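Local coordinates for protein probable FAD-dependent oxidoreductase PA4991 (Pseudomonas aeruginosa PAO1, PDB 5EZ7) that binds one FAD per monomer and probably works as an FAD-dependent oxidoreductase of the DAO family, with a physiological substrate that is still unknown, at residues A24-A29 with R356-L361; R201-A206 with P351-R356; E220-Q225 with F332-G337. All coordinates share one frame; numbering follows the deposited sequence.

In the fold
Interactions 1 and 2 hold the same element, helix 350-364, on successive turns: its residues 356-361 meet helix 17-28, while Phe-353 turns to the end of strand 201-204. Their centres are about 8 Å apart, and the Arg-25 to Asp-355 salt bridge joins them. Interaction 3, its centre about 12 Å from that of interaction 2, lies across the six-stranded sheet, where a cis-proline loop packs on outermost strand 332-336, whose Glu-335 salt-bridges Arg-360 of segment 356-361. Interactions 2 and 3 are similarly small (91 and 95 Å²) and apolar, against 168 Å² in interaction 1. Interaction 2 is wholly buried beside FAD; interaction 1 grades from buried leucines to partly exposed sulfur and charge.

Interaction 1. Residues A24-A29 with R356-L361; sequences ARLRRA and RVCARL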
loop_
_atom_site.group_PDB
_atom_site.type_symbol
_atom_site.label_atom_id
_atom_site.label_comp_id
_atom_site.label_asym_id
_atom_site.label_seq_id
_atom_site.Cartn_x
_atom_site.Cartn_y
_atom_site.Cartn_z
ATOM N N ALA A 24 -12.112 7.459 1.209
ATOM C CA ALA A 24 -13.303 6.691 1.424
ATOM C C ALA A 24 -13.909 6.948 2.825
ATOM O O ALA A 24 -15.118 7.078 2.955
ATOM C CB ALA A 24 -12.991 5.229 1.221
ATOM N N ARG A 25 -13.067 6.998 3.845
ATOM C CA ARG A 25 -13.471 7.377 5.185
ATOM C C ARG A 25 -14.162 8.760 5.265
ATOM O O ARG A 25 -15.219 8.911 5.913
ATOM C CB ARG A 25 -12.245 7.349 6.113
ATOM C CG ARG A 25 -11.795 5.927 6.487
ATOM C CD ARG A 25 -12.550 5.324 7.688
ATOM N NE ARG A 25 -12.220 6.122 8.875
ATOM C CZ ARG A 25 -11.075 6.039 9.577
ATOM N NH1 ARG A 25 -10.113 5.123 9.316
ATOM N NH2 ARG A 25 -10.890 6.882 10.577
ATOM N N LEU A 26 -13.559 9.761 4.604
ATOM C CA LEU A 26 -14.057 11.120 4.656
ATOM C C LEU A 26 -15.441 11.254 4.014
ATOM O O LEU A 26 -16.382 11.823 4.637
ATOM C CB LEU A 26 -13.064 12.089 4.037
ATOM C CG LEU A 26 -11.802 12.332 4.879
ATOM C CD1 LEU A 26 -10.808 13.203 4.153
ATOM C CD2 LEU A 26 -12.066 12.942 6.253
ATOM N N ARG A 27 -15.573 10.696 2.811
ATOM C CA ARG A 27 -16.851 10.637 2.122
ATOM C C ARG A 27 -17.912 9.925 2.925
ATOM O O ARG A 27 -19.058 10.333 2.958
ATOM C CB ARG A 27 -16.694 9.870 0.853
ATOM C CG ARG A 27 -15.937 10.636 -0.186
ATOM C CD ARG A 27 -15.866 9.793 -1.461
ATOM N NE ARG A 27 -17.071 9.906 -2.262
ATOM C CZ ARG A 27 -17.414 11.023 -2.903
ATOM N NH1 ARG A 27 -16.668 12.133 -2.830
ATOM N NH2 ARG A 27 -18.493 11.028 -3.635
ATOM N N ARG A 28 -17.513 8.847 3.577
ATOM C CA ARG A 28 -18.430 8.110 4.427
ATOM C C ARG A 28 -18.880 8.961 5.605
ATOM O O ARG A 28 -20.030 8.915 5.984
ATOM C CB ARG A 28 -17.772 6.847 4.939
ATOM C CG ARG A 28 -18.771 5.850 5.467
ATOM C CD ARG A 28 -18.029 4.661 6.035
ATOM N NE ARG A 28 -18.918 3.804 6.815
ATOM C CZ ARG A 28 -19.096 2.490 6.655
ATOM N NH1 ARG A 28 -19.941 1.856 7.469
ATOM N NH2 ARG A 28 -18.472 1.797 5.707
ATOM N N ALA A 29 -17.962 9.746 6.166
ATOM C CA ALA A 29 -18.293 10.652 7.249
ATOM C C ALA A 29 -19.051 11.915 6.779
ATOM O O ALA A 29 -19.286 12.792 7.593
ATOM C CB ALA A 29 -17.025 11.026 8.035
ATOM N N ARG A 356 -5.527 9.436 11.931
ATOM C CA ARG A 356 -4.696 10.550 12.357
ATOM C C ARG A 356 -5.149 11.822 11.683
ATOM O O ARG A 356 -5.205 12.866 12.338
ATOM C CB ARG A 356 -3.208 10.282 12.181
ATOM C CG ARG A 356 -2.623 9.526 13.365
ATOM C CD ARG A 356 -1.548 8.536 12.960
ATOM N NE ARG A 356 -1.043 7.773 14.117
ATOM C CZ ARG A 356 -0.075 8.185 14.951
ATOM N NH1 ARG A 356 0.530 9.361 14.766
ATOM N NH2 ARG A 356 0.304 7.422 15.987
ATOM N N VAL A 357 -5.533 11.726 10.409
ATOM C CA VAL A 357 -6.092 12.863 9.712
ATOM C C VAL A 357 -7.453 13.259 10.317
ATOM O O VAL A 357 -7.695 14.459 10.556
ATOM C CB VAL A 357 -6.204 12.619 8.199
ATOM C CG1 VAL A 357 -7.022 13.703 7.518
ATOM C CG2 VAL A 357 -4.818 12.533 7.554
ATOM N N CYS A 358 -8.326 12.271 10.552
ATOM C CA CYS A 358 -9.683 12.555 11.059
ATOM C C CYS A 358 -9.645 13.170 12.471
ATOM O O CYS A 358 -10.426 14.073 12.754
ATOM C CB CYS A 358 -10.594 11.317 11.028
ATOM S SG CYS A 358 -11.037 10.827 9.340
ATOM N N ALA A 359 -8.707 12.739 13.315
ATOM C CA ALA A 359 -8.544 13.350 14.638
ATOM C C ALA A 359 -8.032 14.796 14.583
ATOM O O ALA A 359 -8.334 15.570 15.467
ATOM C CB ALA A 359 -7.642 12.507 15.533
ATOM N N ARG A 360 -7.241 15.154 13.579
ATOM C CA ARG A 360 -6.867 16.559 13.384
ATOM C C ARG A 360 -8.047 17.387 12.990
ATOM O O ARG A 360 -8.180 18.494 13.449
ATOM C CB ARG A 360 -5.810 16.714 12.306
ATOM C CG ARG A 360 -4.477 16.179 12.767
ATOM C CD ARG A 360 -3.587 17.229 13.410
ATOM N NE ARG A 360 -3.954 17.567 14.788
ATOM C CZ ARG A 360 -4.330 18.772 15.253
ATOM N NH1 ARG A 360 -4.427 19.862 14.470
ATOM N NH2 ARG A 360 -4.618 18.892 16.548
ATOM N N LEU A 361 -8.874 16.845 12.102
ATOM C CA LEU A 361 -10.057 17.531 11.617
ATOM C C LEU A 361 -11.038 17.701 12.759
ATOM O O LEU A 361 -11.569 18.776 12.959
ATOM C CB LEU A 361 -10.734 16.755 10.501
ATOM C CG LEU A 361 -9.920 16.494 9.237
ATOM C CD1 LEU A 361 -10.727 15.643 8.259
ATOM C CD2 LEU A 361 -9.511 17.805 8.589
#
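Leu-26 and Leu-361 form the tight end of this helix pair: CD2 of Leu-26 lies 3.6 Å from CD1 of Leu-361, and the two side chains cross at about a right angle. The same methyl, Leu-26 CD2, also rests 3.9 Å from SG of Cys-358, so one branch of a single leucine serves both partners. Both leucines also touch Ile-10 of strand 10-13, which places this end against the sheet. Toward the solvent side the contact loosens. Arg-25 is bent at chi2 and chi3 (-85° and -65°), which folds its guanidinium toward the other helix, yet NH2 comes only within 4.1 Å of Cys-358 SG, at an oblique angle. Salt bridges to Asp-355 and Glu-88 probably fix the guanidinium more than the sulfur contact does. The backbones stay well apart: the axes of the short segments approach to 11.2 Å at 40°, with Leu-26 and Cys-358 nearest in register. Only side chains bridge the gap, burying 168 Å² in all. Two helices packed side by side on one face of a mostly parallel, mixed sheet, the first following what appears to be a GxGxxG turn, are typical of the Rossmann-type FAD-binding domain.

Interaction 2. Residues R201-A206 with P351-R356; sequences RVVLSA and PDFADR. With FAD (flavin-adenine dinucleotide), chain B.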
loop_
_atom_site.group_PDB
_atom_site.type_symbol
_atom_site.label_atom_id
_atom_site.label_comp_id
_atom_site.label_asym_id
_atom_site.label_seq_id
_atom_site.Cartn_x
_atom_site.Cartn_y
_atom_site.Cartn_z
ATOM N N ARG A 201 -8.983 21.992 3.899
ATOM C CA ARG A 201 -7.644 21.402 4.077
ATOM C C ARG A 201 -7.121 20.769 2.829
ATOM O O ARG A 201 -7.895 20.440 1.965
ATOM C CB ARG A 201 -7.673 20.320 5.163
ATOM C CG ARG A 201 -7.949 20.865 6.548
ATOM C CD ARG A 201 -6.801 21.716 7.062
ATOM N NE ARG A 201 -6.966 22.089 8.464
ATOM C CZ ARG A 201 -7.559 23.179 8.944
ATOM N NH1 ARG A 201 -8.136 24.093 8.164
ATOM N NH2 ARG A 201 -7.561 23.362 10.257
ATOM N N VAL A 202 -5.806 20.555 2.797
ATOM C CA VAL A 202 -5.103 19.854 1.709
ATOM C C VAL A 202 -4.239 18.776 2.372
ATOM O O VAL A 202 -3.434 19.073 3.289
ATOM C CB VAL A 202 -4.204 20.794 0.855
ATOM C CG1 VAL A 202 -3.468 20.015 -0.250
ATOM C CG2 VAL A 202 -5.020 21.899 0.216
ATOM N N VAL A 203 -4.435 17.532 1.936
ATOM C CA VAL A 203 -3.669 16.407 2.409
ATOM C C VAL A 203 -2.762 15.835 1.315
ATOM O O VAL A 203 -3.236 15.454 0.218
ATOM C CB VAL A 203 -4.574 15.277 2.886
ATOM C CG1 VAL A 203 -3.727 14.157 3.520
ATOM C CG2 VAL A 203 -5.604 15.801 3.879
ATOM N N LEU A 204 -1.476 15.713 1.644
ATOM C CA LEU A 204 -0.472 15.083 0.751
ATOM C C LEU A 204 -0.208 13.641 1.160
ATOM O O LEU A 204 0.492 13.374 2.158
ATOM C CB LEU A 204 0.830 15.857 0.765
ATOM C CG LEU A 204 0.744 17.340 0.522
ATOM C CD1 LEU A 204 2.148 17.909 0.476
ATOM C CD2 LEU A 204 0.019 17.620 -0.770
ATOM N N SER A 205 -0.814 12.718 0.397
ATOM C CA SER A 205 -0.607 11.269 0.533
ATOM C C SER A 205 0.003 10.734 -0.780
ATOM O O SER A 205 -0.460 9.753 -1.357
ATOM C CB SER A 205 -1.934 10.574 0.850
ATOM O OG SER A 205 -2.884 10.897 -0.138
ATOM N N ALA A 206 1.062 11.397 -1.231
ATOM C CA ALA A 206 1.613 11.171 -2.556
ATOM C C ALA A 206 2.855 10.275 -2.554
ATOM O O ALA A 206 3.516 10.162 -3.555
ATOM C CB ALA A 206 1.905 12.491 -3.248
ATOM N N PRO A 351 -5.440 2.539 7.490
ATOM C CA PRO A 351 -6.526 3.009 8.352
ATOM C C PRO A 351 -6.080 3.874 9.573
ATOM O O PRO A 351 -6.886 4.628 10.122
ATOM C CB PRO A 351 -7.203 1.702 8.821
ATOM C CG PRO A 351 -6.633 0.607 7.989
ATOM C CD PRO A 351 -5.292 1.077 7.553
ATOM N N ASP A 352 -4.835 3.723 10.010
ATOM C CA ASP A 352 -4.269 4.531 11.083
ATOM C C ASP A 352 -3.936 5.922 10.532
ATOM O O ASP A 352 -4.083 6.929 11.229
ATOM C CB ASP A 352 -3.029 3.840 11.703
ATOM C CG ASP A 352 -2.476 4.599 12.901
ATOM O OD1 ASP A 352 -3.188 4.665 13.938
ATOM O OD2 ASP A 352 -1.346 5.160 12.817
ATOM N N PHE A 353 -3.515 5.979 9.277
ATOM C CA PHE A 353 -3.249 7.265 8.605
ATOM C C PHE A 353 -4.527 8.079 8.505
ATOM O O PHE A 353 -4.538 9.229 8.935
ATOM C CB PHE A 353 -2.596 7.064 7.235
ATOM C CG PHE A 353 -2.364 8.337 6.465
ATOM C CD1 PHE A 353 -1.282 9.166 6.762
ATOM C CD2 PHE A 353 -3.203 8.704 5.428
ATOM C CE1 PHE A 353 -1.053 10.333 6.057
ATOM C CE2 PHE A 353 -2.976 9.874 4.707
ATOM C CZ PHE A 353 -1.911 10.691 5.032
ATOM N N ALA A 354 -5.596 7.464 7.993
ATOM C CA ALA A 354 -6.933 8.034 8.050
ATOM C C ALA A 354 -7.352 8.514 9.455
ATOM O O ALA A 354 -7.773 9.639 9.595
ATOM C CB ALA A 354 -7.966 7.085 7.451
ATOM N N ASP A 355 -7.232 7.676 10.476
ATOM C CA ASP A 355 -7.561 8.086 11.885
ATOM C C ASP A 355 -6.805 9.331 12.315
ATOM O O ASP A 355 -7.381 10.174 12.987
ATOM C CB ASP A 355 -7.211 7.010 12.920
ATOM C CG ASP A 355 -8.038 5.733 12.777
ATOM O OD1 ASP A 355 -9.183 5.787 12.280
ATOM O OD2 ASP A 355 -7.527 4.647 13.170
ATOM N N ARG A 356 -5.527 9.436 11.931
ATOM C CA ARG A 356 -4.696 10.550 12.357
ATOM C C ARG A 356 -5.149 11.822 11.683
ATOM O O ARG A 356 -5.205 12.866 12.338
ATOM C CB ARG A 356 -3.208 10.282 12.181
ATOM C CG ARG A 356 -2.623 9.526 13.365
ATOM C CD ARG A 356 -1.548 8.536 12.960
ATOM N NE ARG A 356 -1.043 7.773 14.117
ATOM C CZ ARG A 356 -0.075 8.185 14.951
ATOM N NH1 ARG A 356 0.530 9.361 14.766
ATOM N NH2 ARG A 356 0.304 7.422 15.987
HETATM P PA FAD B . 1.852 5.097 -2.919
HETATM O O1A FAD B . 1.180 3.775 -3.097
HETATM O O2A FAD B . 3.261 5.310 -3.399
HETATM O O5B FAD B . 0.894 6.181 -3.569
HETATM C C5B FAD B . 1.301 7.514 -3.804
HETATM C C4B FAD B . 0.477 7.998 -4.978
HETATM O O4B FAD B . 0.689 9.408 -5.157
HETATM C C3B FAD B . 0.866 7.279 -6.273
HETATM O O3B FAD B . -0.273 6.662 -6.878
HETATM C C2B FAD B . 1.445 8.391 -7.128
HETATM O O2B FAD B . 1.220 8.249 -8.529
HETATM C C1B FAD B . 0.779 9.641 -6.547
HETATM N N9A FAD B . 1.558 10.867 -6.759
HETATM C C8A FAD B . 2.885 11.010 -6.600
HETATM N N7A FAD B . 3.249 12.271 -6.891
HETATM C C5A FAD B . 2.147 12.951 -7.230
HETATM C C6A FAD B . 1.858 14.328 -7.654
HETATM N N6A FAD B . 2.867 15.207 -7.739
HETATM N N1A FAD B . 0.584 14.663 -7.920
HETATM C C2A FAD B . -0.411 13.763 -7.821
HETATM N N3A FAD B . -0.219 12.482 -7.444
HETATM C C4A FAD B . 1.025 12.030 -7.146
HETATM N N1 FAD B . 2.977 -2.906 3.533
HETATM C C2 FAD B . 2.248 -3.846 4.171
HETATM O O2 FAD B . 1.498 -3.496 5.113
HETATM N N3 FAD B . 2.297 -5.146 3.831
HETATM C C4 FAD B . 3.071 -5.596 2.847
HETATM O O4 FAD B . 3.091 -6.805 2.542
HETATM C C4X FAD B . 3.892 -4.633 2.105
HETATM N N5 FAD B . 4.697 -5.030 1.101
HETATM C C5X FAD B . 5.436 -4.136 0.420
HETATM C C6 FAD B . 6.241 -4.585 -0.620
HETATM C C7 FAD B . 7.012 -3.701 -1.347
HETATM C C7M FAD B . 7.857 -4.207 -2.476
HETATM C C8 FAD B . 6.960 -2.251 -1.027
HETATM C C8M FAD B . 7.771 -1.230 -1.795
HETATM C C9 FAD B . 6.167 -1.810 0.016
HETATM C C9A FAD B . 5.392 -2.692 0.766
HETATM N N10 FAD B . 4.559 -2.266 1.839
HETATM C C10 FAD B . 3.787 -3.218 2.516
HETATM C "C1'" FAD B . 4.445 -0.867 2.215
HETATM C "C2'" FAD B . 3.334 -0.247 1.386
HETATM O "O2'" FAD B . 3.415 -0.648 0.012
HETATM C "C3'" FAD B . 3.353 1.271 1.503
HETATM O "O3'" FAD B . 3.532 1.625 2.890
HETATM C "C4'" FAD B . 2.047 1.873 0.990
HETATM O "O4'" FAD B . 1.568 1.190 -0.168
HETATM C "C5'" FAD B . 2.215 3.338 0.632
HETATM O "O5'" FAD B . 0.932 3.890 0.311
HETATM P P FAD B . 0.850 5.398 -0.211
HETATM O O1P FAD B . -0.532 5.633 -0.764
HETATM O O2P FAD B . 1.372 6.248 0.890
HETATM O O3P FAD B . 1.977 5.444 -1.352
#
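Phe-353 reaches from helix 350-364 to the end of strand 201-204, where its ring meets Val-203 and Ser-205. With CG anti to the backbone N (chi1 177°), the ring extends from the helix toward the strand, and chi2 of 79° sets its plane so that both partners approach obliquely. The outer ring carbons CE2 and CZ do the touching: CZ lies 4.2 Å from CG1 of Val-203, and CE2 lies 4.1 Å from CB of Ser-205. Val-203 and Phe-353 reach toward each other from strand and helix, and the valine offers the methyl that stands anti to its own N. Ser-205 divides its roles. Its chi1 of 55° leaves OG flanked by backbone N and C, hydrogen-bonded to the carbonyl oxygens of Val-13 and Gly-14, while CB is left to the ring. Beyond it the backbone runs on to FAD: Ala-206 O lies 3.2 Å from FAD C8A. Phe-353 also touches Ala-18, an FAD-binding residue. The chemistry is therefore divided: between the segments the contacts are apolar, carbon to carbon, whereas the buried hydroxyl is satisfied by the end of strand 10-13 and the turn after it, in a buried contact whose Ser-205 and Ala-206 belong to the FAD pocket.

Interaction 3. Residues E220-Q225 with F332-G337; sequences EQPAMQ and FLAEQG
With chi1 of Phe-332 at 174°, CG anti to the backbone N, the ring extends from its strand toward the loop, and chi2 of -84° turns it so that Pro-222 meets it obliquely. The loop presents this proline after a cis peptide bond. The distances define which atoms carry the contact. CB of Pro-222 lies 3.9 Å from CE1 of Phe-332 and 4.0 Å from its CZ. The neighbouring carbon, Pro-222 CG, is 4.0 Å from CB of Ala-334, so the proline spans two residues of the strand: CB meets the ring, whereas CG touches both CE1 of Phe-332 and the methyl of Ala-334. Phe-332 and Ala-334 are two apart and direct their CB atoms to the same side, as expected in an extended strand, whereas Leu-333 between them points away and packs against Phe-353, Arg-356 and Val-357 of helix 350-364. The backbones are not paired here: Pro-222 and Ala-334, the nearest in register, have CA atoms 7.0 Å apart. Strand 332-336 instead bonds through Phe-332 and Ala-334 to Trp-343 and Val-341 of its antiparallel neighbour. Pro-222 also touches Val-341 and, on helix 210-216, Leu-214, so it fits among strand, strand and helix. The two segments together bury 95 Å². Strand 332-336 is the antiparallel outermost strand of the FAD-binding sheet, and the chain passing from the loop into strand 224-236 of the second, largely antiparallel sheet is consistent with the two-domain DAO-family fold.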
loop_
_atom_site.group_PDB
_atom_site.type_symbol
_atom_site.label_atom_id
_atom_site.label_comp_id
_atom_site.label_asym_id
_atom_site.label_seq_id
_atom_site.Cartn_x
_atom_site.Cartn_y
_atom_site.Cartn_z
ATOM N N GLU A 220 10.434 22.204 3.414
ATOM C CA GLU A 220 11.439 21.154 3.474
ATOM C C GLU A 220 11.204 20.120 4.604
ATOM O O GLU A 220 11.830 19.045 4.629
ATOM C CB GLU A 220 12.792 21.828 3.628
ATOM C CG GLU A 220 13.093 22.784 2.471
ATOM C CD GLU A 220 14.566 23.146 2.359
ATOM O OE1 GLU A 220 15.418 22.225 2.424
ATOM O OE2 GLU A 220 14.880 24.350 2.197
ATOM N N GLN A 221 10.335 20.466 5.552
ATOM C CA GLN A 221 9.793 19.537 6.534
ATOM C C GLN A 221 8.375 19.163 6.188
ATOM O O GLN A 221 7.662 19.955 5.555
ATOM C CB GLN A 221 9.834 20.166 7.932
ATOM C CG GLN A 221 11.245 20.377 8.431
ATOM C CD GLN A 221 12.105 19.157 8.137
ATOM O OE1 GLN A 221 13.167 19.268 7.542
ATOM N NE2 GLN A 221 11.638 17.979 8.543
ATOM N N PRO A 222 7.952 17.951 6.537
ATOM C CA PRO A 222 8.816 16.840 7.029
ATOM C C PRO A 222 9.699 16.194 5.949
ATOM O O PRO A 222 9.248 16.007 4.818
ATOM C CB PRO A 222 7.803 15.824 7.510
ATOM C CG PRO A 222 6.583 16.057 6.637
ATOM C CD PRO A 222 6.572 17.517 6.260
ATOM N N ALA A 223 10.924 15.799 6.317
ATOM C CA ALA A 223 11.890 15.220 5.380
ATOM C C ALA A 223 11.522 13.769 5.132
ATOM O O ALA A 223 10.906 13.139 5.980
ATOM C CB ALA A 223 13.311 15.344 5.897
ATOM N N MET A 224 11.921 13.253 3.976
ATOM C CA MET A 224 11.544 11.940 3.518
ATOM C C MET A 224 12.793 11.139 3.300
ATOM O O MET A 224 13.823 11.725 2.933
ATOM C CB MET A 224 10.819 12.068 2.179
ATOM C CG MET A 224 10.100 10.794 1.750
ATOM S SD MET A 224 9.198 11.069 0.216
ATOM C CE MET A 224 10.578 10.988 -0.942
ATOM N N GLN A 225 12.706 9.817 3.496
ATOM C CA GLN A 225 13.782 8.903 3.078
ATOM C C GLN A 225 13.217 7.888 2.087
ATOM O O GLN A 225 12.020 7.670 2.023
ATOM C CB GLN A 225 14.472 8.182 4.260
ATOM C CG GLN A 225 13.544 7.260 5.077
ATOM C CD GLN A 225 14.256 6.460 6.170
ATOM O OE1 GLN A 225 15.421 6.613 6.354
ATOM N NE2 GLN A 225 13.544 5.587 6.863
ATOM N N PHE A 332 2.565 8.084 9.916
ATOM C CA PHE A 332 3.142 9.399 10.240
ATOM C C PHE A 332 2.303 10.540 9.588
ATOM O O PHE A 332 1.950 10.487 8.384
ATOM C CB PHE A 332 4.604 9.450 9.770
ATOM C CG PHE A 332 5.241 10.803 9.920
ATOM C CD1 PHE A 332 5.083 11.782 8.943
ATOM C CD2 PHE A 332 5.944 11.131 11.078
ATOM C CE1 PHE A 332 5.649 13.028 9.125
ATOM C CE2 PHE A 332 6.479 12.401 11.262
ATOM C CZ PHE A 332 6.349 13.337 10.280
ATOM N N LEU A 333 2.014 11.566 10.373
ATOM C CA LEU A 333 1.359 12.761 9.879
ATOM C C LEU A 333 1.975 14.002 10.466
ATOM O O LEU A 333 2.297 14.025 11.634
ATOM C CB LEU A 333 -0.113 12.731 10.242
ATOM C CG LEU A 333 -1.022 13.831 9.670
ATOM C CD1 LEU A 333 -1.027 13.889 8.173
ATOM C CD2 LEU A 333 -2.430 13.566 10.146
ATOM N N ALA A 334 2.113 15.030 9.637
ATOM C CA ALA A 334 2.517 16.350 10.053
ATOM C C ALA A 334 1.622 17.422 9.418
ATOM O O ALA A 334 0.924 17.164 8.425
ATOM C CB ALA A 334 3.933 16.574 9.622
ATOM N N GLU A 335 1.686 18.635 9.953
ATOM C CA GLU A 335 0.967 19.764 9.397
ATOM C C GLU A 335 1.695 21.071 9.468
ATOM O O GLU A 335 2.457 21.267 10.327
ATOM C CB GLU A 335 -0.360 19.956 10.115
ATOM C CG GLU A 335 -0.293 19.711 11.595
ATOM C CD GLU A 335 -1.621 19.968 12.276
ATOM O OE1 GLU A 335 -2.405 20.875 11.868
ATOM O OE2 GLU A 335 -1.878 19.259 13.257
ATOM N N GLN A 336 1.409 21.950 8.520
ATOM C CA GLN A 336 1.793 23.342 8.535
ATOM C C GLN A 336 0.548 24.122 8.019
ATOM O O GLN A 336 0.135 23.978 6.874
ATOM C CB GLN A 336 3.050 23.535 7.678
ATOM C CG GLN A 336 3.447 24.988 7.372
ATOM C CD GLN A 336 4.211 25.692 8.505
ATOM O OE1 GLN A 336 5.330 25.312 8.810
ATOM N NE2 GLN A 336 3.618 26.744 9.104
ATOM N N GLY A 337 -0.074 24.904 8.893
ATOM C CA GLY A 337 -1.266 25.636 8.540
ATOM C C GLY A 337 -2.354 24.650 8.129
ATOM O O GLY A 337 -2.643 23.712 8.851
#